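Local structure of probable transcriptional regulator phnF (Escherichia coli, 2FA1) at residues S83-L86 and H87-L90. The protein is probably a GntR/HutC-family transcriptional regulator, encoded in an operon for alkylphosphonate uptake and C-P lyase; this is its C-terminal effector-binding (UTRA) domain. Numbering follows the deposited sequence.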
loop_
_atom_site.group_PDB
_atom_site.type_symbol
_atom_site.label_atom_id
_atom_site.label_comp_id
_atom_site.label_asym_id
_atom_site.label_seq_id
_atom_site.Cartn_x
_atom_site.Cartn_y
_atom_site.Cartn_z
ATOM N N SER A 83 -16.786 -5.567 19.495
ATOM C CA SER A 83 -15.483 -4.931 19.390
ATOM C C SER A 83 -14.439 -5.975 19.240
ATOM O O SER A 83 -14.662 -7.182 19.568
ATOM C CB SER A 83 -15.225 -4.065 20.639
ATOM O OG SER A 83 -14.993 -4.957 21.766
ATOM N N GLY A 84 -13.260 -5.556 18.784
ATOM C CA GLY A 84 -12.165 -6.462 18.650
ATOM C C GLY A 84 -11.894 -6.730 17.182
ATOM O O GLY A 84 -12.344 -5.935 16.305
ATOM N N SER A 85 -11.112 -7.769 16.919
ATOM C CA SER A 85 -10.808 -8.126 15.606
ATOM C C SER A 85 -12.088 -8.764 15.025
ATOM O O SER A 85 -12.466 -9.861 15.480
ATOM C CB SER A 85 -9.701 -9.162 15.539
ATOM O OG SER A 85 -9.511 -9.589 14.201
ATOM N N LEU A 86 -12.662 -8.159 13.981
ATOM C CA LEU A 86 -13.876 -8.775 13.331
ATOM C C LEU A 86 -13.528 -10.126 12.674
ATOM O O LEU A 86 -14.343 -11.091 12.741
ATOM C CB LEU A 86 -14.448 -7.809 12.259
ATOM C CG LEU A 86 -15.639 -8.362 11.475
ATOM C CD1 LEU A 86 -16.779 -8.752 12.391
ATOM C CD2 LEU A 86 -16.142 -7.235 10.514
ATOM N N HIS A 87 -12.342 -10.291 12.048
ATOM C CA HIS A 87 -12.062 -11.600 11.440
ATOM C C HIS A 87 -11.835 -12.695 12.497
ATOM O O HIS A 87 -12.337 -13.817 12.334
ATOM C CB HIS A 87 -10.993 -11.476 10.377
ATOM C CG HIS A 87 -11.481 -10.762 9.136
ATOM N ND1 HIS A 87 -10.764 -10.745 7.956
ATOM C CD2 HIS A 87 -12.633 -10.096 8.881
ATOM C CE1 HIS A 87 -11.448 -10.074 7.038
ATOM N NE2 HIS A 87 -12.584 -9.672 7.572
ATOM N N ASP A 88 -11.213 -12.327 13.631
ATOM C CA ASP A 88 -11.047 -13.286 14.721
ATOM C C ASP A 88 -12.441 -13.654 15.289
ATOM O O ASP A 88 -12.687 -14.814 15.583
ATOM C CB ASP A 88 -10.127 -12.752 15.816
ATOM C CG ASP A 88 -8.668 -12.596 15.372
ATOM O OD1 ASP A 88 -8.255 -13.155 14.344
ATOM O OD2 ASP A 88 -7.939 -11.876 16.101
ATOM N N PHE A 89 -13.325 -12.683 15.454
ATOM C CA PHE A 89 -14.675 -12.960 15.943
ATOM C C PHE A 89 -15.388 -13.911 14.989
ATOM O O PHE A 89 -15.940 -14.912 15.418
ATOM C CB PHE A 89 -15.459 -11.661 15.986
ATOM C CG PHE A 89 -16.904 -11.853 16.439
ATOM C CD1 PHE A 89 -17.205 -12.101 17.753
ATOM C CD2 PHE A 89 -17.929 -11.804 15.504
ATOM C CE1 PHE A 89 -18.525 -12.312 18.134
ATOM C CE2 PHE A 89 -19.264 -11.972 15.905
ATOM C CZ PHE A 89 -19.519 -12.206 17.215
ATOM N N LEU A 90 -15.383 -13.596 13.696
ATOM C CA LEU A 90 -16.060 -14.490 12.719
ATOM C C LEU A 90 -15.479 -15.926 12.785
ATOM O O LEU A 90 -16.247 -16.934 12.779
ATOM C CB LEU A 90 -15.839 -13.916 11.354
ATOM C CG LEU A 90 -16.455 -14.726 10.195
ATOM C CD1 LEU A 90 -17.981 -14.915 10.351
ATOM C CD2 LEU A 90 -16.111 -14.158 8.767
#
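Ser85 and Asp88 meet where helix 86-94 begins. The CB of Ser85 lies 3.3 Å from OD2 of Asp88, so the serine methylene rests against the carboxylate. One bond further out, OG of Ser85 stands anti to its own backbone N (chi1 174°), which carries it forward to the first turn, 3.3 Å from CG of Asp88. There it accepts the backbone N-H of Asp88, Ser85 OG to Asp88 N 3.3 Å, in a long but fairly straight bond (163° at the hydrogen). This is an N-cap: the first-turn N-H groups have no preceding carbonyl within the helix, and serine suits the place because its short side chain can present an oxygen to one of them. Asp88, at the third helical position, is an acidic residue probably favoured by the partial positive charge of the helix N-terminus, and its OD1 forms a salt bridge with Arg91 one turn on.

Regular i to i+4 bonding starts from the cap residue itself. Phe89 N donates to Ser85 O at 2.9 Å, and Leu90 N to Leu86 O, also at 2.9 Å. Gly84, just before the cap, has a positive phi (109°), a backbone conformation that glycine adopts easily.

The helix packs on the domain's antiparallel sheet. Leu86 reaches His67 and Phe69 of strand 60-69, a buried place that suits a branched aliphatic chain, while Leu90 touches Leu98. His87 sets its ring edge near the carbonyl carbon of Leu86, His87 CD2 to Leu86 C 3.9 Å. Its NE2 is hydrogen-bonded to Glu143, giving this buried ring a polar partner. Phe89 turns its ring away from the cap to an edge-to-face stack with Phe81.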